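PDB 3G9Q: Iron(3+)-hydroxamate-binding protein FhuD from Bacillus subtilis subsp. subtilis, which binds iron(3+)-hydroxamate complexes and hands them to the membrane-bound permease of the FhuCBGD ABC transporter, which imports ferrichrome and coprogen. Local coordinates for residues 145-150 against 179-184; 208-213 against 239-244. All coordinates share one frame; numbering follows the deposited sequence. Where two conformers were deposited one is given.

Contact 1: 145-150 against 179-184; sequences DKTISI and QATKLT
I148 donates its backbone N-H to the carbonyl O of Q179 at 2.8 Å, the one hydrogen bond across this surface contact. It joins the start of strand 148-154, in the mixed sheet of an Fe/B12 periplasmic-binding protein, to the loop that leads into helix 182-189. The bond is bent, 143° at the hydrogen, and the same Q179 O also lies 3.2 Å from T147 CA in a CA-H...O contact, with I148 CG2 close by. Beside it the side chains of T147 and T181 cross at about a right angle, with T181 CG2 3.9 Å from T147 OG1. T147 CG2 lies against the peptide carbon of A180. At the exposed end the side chains of Q179 and D145 lie side by side, pointing the same way, with Q179 OE1 3.4 Å from D145 CB and the amide and carboxylate planes 40° apart.

In the next shell, T147 OG1 is hydrogen-bonded to D209 and the hydroxyl of Y173 to I148 O. T181, the N-cap residue of helix 182-189, bonds through its hydroxyl to the F206 carbonyl. T181 OG1 also shares a 2.8 Å hydrogen bond with T184 OG1, three residues on, in the first turn of the helix.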
loop_
_atom_site.group_PDB
_atom_site.type_symbol
_atom_site.label_atom_id
_atom_site.label_comp_id
_atom_site.label_asym_id
_atom_site.label_seq_id
_atom_site.Cartn_x
_atom_site.Cartn_y
_atom_site.Cartn_z
ATOM N N ASP A 145 20.346 -13.252 -5.735
ATOM C CA ASP A 145 20.122 -12.151 -6.656
ATOM C C ASP A 145 19.000 -12.526 -7.612
ATOM O O ASP A 145 18.863 -11.943 -8.691
ATOM C CB ASP A 145 21.376 -11.839 -7.473
ATOM C CG ASP A 145 22.597 -11.630 -6.616
ATOM O OD1 ASP A 145 23.337 -12.618 -6.408
ATOM O OD2 ASP A 145 22.807 -10.485 -6.153
ATOM N N LYS A 146 18.218 -13.529 -7.232
ATOM C CA LYS A 146 17.105 -13.937 -8.060
ATOM C C LYS A 146 16.224 -12.703 -8.261
ATOM O O LYS A 146 16.144 -11.825 -7.395
ATOM C CB LYS A 146 16.324 -15.060 -7.389
ATOM C CG LYS A 146 16.326 -16.377 -8.159
ATOM C CD LYS A 146 17.713 -16.944 -8.354
ATOM C CE LYS A 146 17.634 -18.394 -8.806
ATOM N NZ LYS A 146 17.067 -19.248 -7.730
ATOM N N THR A 147 15.589 -12.639 -9.424
ATOM C CA THR A 147 14.735 -11.527 -9.795
ATOM C C THR A 147 13.300 -11.740 -9.368
ATOM O O THR A 147 12.841 -12.873 -9.183
ATOM C CB THR A 147 14.720 -11.354 -11.294
ATOM O OG1 THR A 147 14.136 -12.518 -11.901
ATOM C CG2 THR A 147 16.141 -11.168 -11.813
ATOM N N ILE A 148 12.573 -10.645 -9.238
ATOM C CA ILE A 148 11.191 -10.752 -8.837
ATOM C C ILE A 148 10.329 -9.767 -9.603
ATOM O O ILE A 148 10.730 -8.629 -9.827
ATOM C CB ILE A 148 11.060 -10.536 -7.322
ATOM C CG1 ILE A 148 9.643 -10.089 -6.986
ATOM C CG2 ILE A 148 12.102 -9.551 -6.834
ATOM C CD1 ILE A 148 9.261 -8.590 -7.163
ATOM N N SER A 149 9.148 -10.218 -10.018
ATOM C CA SER A 149 8.223 -9.383 -10.779
ATOM C C SER A 149 6.991 -9.037 -9.983
ATOM O O SER A 149 6.637 -9.725 -9.029
ATOM C CB SER A 149 7.742 -10.104 -12.043
ATOM O OG SER A 149 8.800 -10.594 -12.827
ATOM N N ILE A 150 6.330 -7.964 -10.385
ATOM C CA ILE A 150 5.082 -7.589 -9.748
ATOM C C ILE A 150 4.112 -7.224 -10.856
ATOM O O ILE A 150 4.366 -6.296 -11.633
ATOM C CB ILE A 150 5.214 -6.388 -8.818
ATOM C CG1 ILE A 150 6.254 -6.689 -7.729
ATOM C CG2 ILE A 150 3.835 -6.081 -8.216
ATOM C CD1 ILE A 150 6.697 -5.478 -6.914
ATOM N N GLN A 179 16.322 -7.790 -6.874
ATOM C CA GLN A 179 16.477 -7.418 -8.280
ATOM C C GLN A 179 15.276 -7.700 -9.177
ATOM O O GLN A 179 14.404 -8.516 -8.852
ATOM C CB GLN A 179 17.709 -8.090 -8.909
ATOM C CG GLN A 179 19.044 -7.444 -8.582
ATOM C CD GLN A 179 19.512 -7.752 -7.166
ATOM O OE1 GLN A 179 19.812 -8.914 -6.830
ATOM N NE2 GLN A 179 19.575 -6.716 -6.323
ATOM N N ALA A 180 15.259 -7.010 -10.317
ATOM C CA ALA A 180 14.215 -7.141 -11.335
ATOM C C ALA A 180 14.886 -7.468 -12.671
ATOM O O ALA A 180 16.083 -7.221 -12.837
ATOM C CB ALA A 180 13.433 -5.839 -11.443
ATOM N N THR A 181 14.142 -8.038 -13.616
ATOM C CA THR A 181 14.734 -8.344 -14.930
ATOM C C THR A 181 15.114 -7.041 -15.663
ATOM O O THR A 181 14.472 -6.007 -15.481
ATOM C CB THR A 181 13.769 -9.200 -15.826
ATOM O OG1 THR A 181 12.660 -8.406 -16.268
ATOM C CG2 THR A 181 13.250 -10.408 -15.043
ATOM N N LYS A 182 16.171 -7.100 -16.470
ATOM C CA LYS A 182 16.672 -5.933 -17.217
ATOM C C LYS A 182 15.543 -5.118 -17.869
ATOM O O LYS A 182 15.497 -3.893 -17.761
ATOM C CB LYS A 182 17.694 -6.368 -18.329
ATOM C CG LYS A 182 18.721 -7.169 -17.738
ATOM N N LEU A 183 14.638 -5.823 -18.537
ATOM C CA LEU A 183 13.521 -5.210 -19.219
ATOM C C LEU A 183 12.546 -4.562 -18.248
ATOM O O LEU A 183 11.926 -3.549 -18.570
ATOM C CB LEU A 183 12.794 -6.257 -20.047
ATOM C CG LEU A 183 11.935 -5.718 -21.181
ATOM C CD1 LEU A 183 12.821 -5.013 -22.191
ATOM C CD2 LEU A 183 11.207 -6.865 -21.827
ATOM N N THR A 184 12.399 -5.131 -17.056
ATOM C CA THR A 184 11.476 -4.537 -16.102
ATOM C C THR A 184 12.067 -3.248 -15.540
ATOM O O THR A 184 11.358 -2.264 -15.385
ATOM C CB THR A 184 11.124 -5.497 -14.944
ATOM O OG1 THR A 184 10.542 -6.699 -15.463
ATOM C CG2 THR A 184 10.112 -4.840 -14.015
#

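Contact 2: 208-213 against 239-244; sequences GDYIFA and NGHVYK
Y210 and H241 form an offset stack, ring centroids 4.2 Å apart and planes at 20°. Y210 CE2 sits over the centre of the imidazole, while H241 CD2 lies over the rim of the phenol; N239 O covers the opposite face of the imidazole near its rim. At the edge of the Y210 ring, in its plane, comes the end of Y243, with OH 3.0 Å from Y210 CD2. Y243 CD2 in turn lies over one face of the F212 ring, 3.6 Å from F212 CE2, and the planes of these two rings are oblique, at 51°. H241 CB lies 3.3 Å from D209 O. An alanine here would keep CB but would probably leave that face of the Y210 ring without its stacking partner and open a gap between the Y210 ring and N239 O.

In the backbone, I211 N donates to H241 O and Y243 N to I211 O, each at 2.9 Å and nearly straight; A213 N to Y243 O is weak. I211 and V242 pack on the other face, toward W231 and A236, whereas helix 255-270 meets Y210, F212 and Y243. The parallel bridge of I211 with V242, CA atoms 4.6 Å apart, and strand directions 20° apart mark 242-244 as a short, weakly bonded edge strand, parallel to 210-215 in the mixed sheet.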
loop_
_atom_site.group_PDB
_atom_site.type_symbol
_atom_site.label_atom_id
_atom_site.label_comp_id
_atom_site.label_asym_id
_atom_site.label_seq_id
_atom_site.Cartn_x
_atom_site.Cartn_y
_atom_site.Cartn_z
ATOM N N GLY A 208 9.989 -12.741 -14.015
ATOM C CA GLY A 208 11.188 -13.066 -13.275
ATOM C C GLY A 208 11.089 -14.446 -12.655
ATOM O O GLY A 208 10.171 -15.217 -12.962
ATOM N N ASP A 209 12.051 -14.737 -11.780
ATOM C CA ASP A 209 12.169 -16.007 -11.053
ATOM C C ASP A 209 11.014 -16.175 -10.074
ATOM O O ASP A 209 10.489 -17.276 -9.902
ATOM C CB ASP A 209 13.506 -16.027 -10.303
ATOM C CG ASP A 209 14.706 -15.956 -11.248
ATOM O OD1 ASP A 209 15.010 -16.981 -11.889
ATOM O OD2 ASP A 209 15.334 -14.884 -11.367
ATOM N N TYR A 210 10.639 -15.075 -9.424
ATOM C CA TYR A 210 9.517 -15.075 -8.487
ATOM C C TYR A 210 8.515 -14.017 -8.924
ATOM O O TYR A 210 8.899 -12.943 -9.380
ATOM C CB TYR A 210 9.974 -14.786 -7.056
ATOM C CG TYR A 210 10.902 -15.830 -6.494
ATOM C CD1 TYR A 210 12.262 -15.829 -6.827
ATOM C CD2 TYR A 210 10.423 -16.830 -5.642
ATOM C CE1 TYR A 210 13.127 -16.793 -6.330
ATOM C CE2 TYR A 210 11.281 -17.803 -5.136
ATOM C CZ TYR A 210 12.634 -17.780 -5.483
ATOM O OH TYR A 210 13.500 -18.741 -4.988
ATOM N N ILE A 211 7.232 -14.325 -8.778
ATOM C CA ILE A 211 6.197 -13.394 -9.182
ATOM C C ILE A 211 5.060 -13.226 -8.194
ATOM O O ILE A 211 4.570 -14.190 -7.619
ATOM C CB ILE A 211 5.572 -13.813 -10.513
ATOM C CG1 ILE A 211 6.671 -14.125 -11.535
ATOM C CG2 ILE A 211 4.663 -12.692 -11.010
ATOM C CD1 ILE A 211 7.674 -13.081 -11.916
ATOM N N PHE A 212 4.648 -11.986 -7.995
ATOM C CA PHE A 212 3.529 -11.689 -7.115
ATOM C C PHE A 212 2.425 -11.212 -8.048
ATOM O O PHE A 212 2.386 -10.042 -8.405
ATOM C CB PHE A 212 3.894 -10.566 -6.140
ATOM C CG PHE A 212 4.680 -11.020 -4.956
ATOM C CD1 PHE A 212 6.056 -10.890 -4.924
ATOM C CD2 PHE A 212 4.041 -11.611 -3.877
ATOM C CE1 PHE A 212 6.781 -11.349 -3.834
ATOM C CE2 PHE A 212 4.760 -12.067 -2.791
ATOM C CZ PHE A 212 6.132 -11.938 -2.768
ATOM N N ALA A 213 1.536 -12.099 -8.459
ATOM C CA ALA A 213 0.492 -11.670 -9.372
ATOM C C ALA A 213 -0.898 -11.728 -8.779
ATOM O O ALA A 213 -1.164 -12.475 -7.832
ATOM C CB ALA A 213 0.538 -12.487 -10.648
ATOM N N ASN A 239 7.933 -23.507 -11.306
ATOM C CA ASN A 239 8.687 -23.736 -10.077
ATOM C C ASN A 239 7.871 -23.356 -8.843
ATOM O O ASN A 239 8.402 -23.296 -7.734
ATOM C CB ASN A 239 9.997 -22.935 -10.105
ATOM C CG ASN A 239 10.878 -23.291 -11.307
ATOM O OD1 ASN A 239 11.118 -24.469 -11.573
ATOM N ND2 ASN A 239 11.371 -22.277 -12.026
ATOM N N GLY A 240 6.576 -23.098 -9.042
ATOM C CA GLY A 240 5.699 -22.729 -7.938
ATOM C C GLY A 240 6.137 -21.504 -7.146
ATOM O O GLY A 240 5.933 -21.450 -5.937
ATOM N N HIS A 241 6.735 -20.531 -7.835
ATOM C CA HIS A 241 7.213 -19.288 -7.227
ATOM C C HIS A 241 6.327 -18.083 -7.549
ATOM O O HIS A 241 6.822 -16.970 -7.762
ATOM C CB HIS A 241 8.636 -18.970 -7.688
ATOM C CG HIS A 241 9.653 -19.971 -7.247
ATOM N ND1 HIS A 241 9.493 -20.747 -6.120
ATOM C CD2 HIS A 241 10.872 -20.281 -7.750
ATOM C CE1 HIS A 241 10.571 -21.491 -5.945
ATOM N NE2 HIS A 241 11.422 -21.226 -6.921
ATOM N N VAL A 242 5.024 -18.324 -7.625
ATOM C CA VAL A 242 4.064 -17.265 -7.873
ATOM C C VAL A 242 3.159 -17.227 -6.660
ATOM O O VAL A 242 2.662 -18.261 -6.202
ATOM C CB VAL A 242 3.218 -17.504 -9.138
ATOM C CG1 VAL A 242 4.024 -17.133 -10.368
ATOM C CG2 VAL A 242 2.775 -18.950 -9.208
ATOM N N TYR A 243 2.958 -16.023 -6.139
ATOM C CA TYR A 243 2.145 -15.824 -4.956
ATOM C C TYR A 243 0.979 -14.888 -5.237
ATOM O O TYR A 243 1.153 -13.831 -5.832
ATOM C CB TYR A 243 3.040 -15.269 -3.864
ATOM C CG TYR A 243 4.391 -15.946 -3.863
ATOM C CD1 TYR A 243 4.519 -17.300 -3.534
ATOM C CD2 TYR A 243 5.532 -15.246 -4.225
ATOM C CE1 TYR A 243 5.750 -17.936 -3.563
ATOM C CE2 TYR A 243 6.764 -15.862 -4.260
ATOM C CZ TYR A 243 6.875 -17.205 -3.925
ATOM O OH TYR A 243 8.126 -17.781 -3.918
ATOM N N LYS A 244 -0.207 -15.308 -4.805
ATOM C CA LYS A 244 -1.449 -14.569 -4.983
ATOM C C LYS A 244 -1.423 -13.281 -4.185
ATOM O O LYS A 244 -1.372 -13.296 -2.953
ATOM C CB LYS A 244 -2.634 -15.426 -4.531
ATOM C CG LYS A 244 -3.033 -16.562 -5.480
ATOM C CD LYS A 244 -4.039 -16.088 -6.524
ATOM C CE LYS A 244 -5.380 -15.691 -5.892
ATOM N NZ LYS A 244 -6.304 -15.021 -6.871
#

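How the contacts relate
Contact 1 and contact 2 have centres about 11 Å apart and follow in series, the first closing before the second opens. Both reach the five-stranded mixed sheet, in which strands 148-154 and 210-215 are parallel neighbours. Contact 2 joins 210-215 to 242-244, the two strands beyond 148-154 in the order across the sheet, while contact 1 brings in helix 182-189 from the 148-154 side. They meet directly: S149 OG is 2.7 Å from G208 N, a probable hydrogen bond. Chain pieces far apart in sequence are thereby joined side by side within the C-terminal lobe, whose sheet follows the long helix 118-143, consistent with the two-lobed fold of this family.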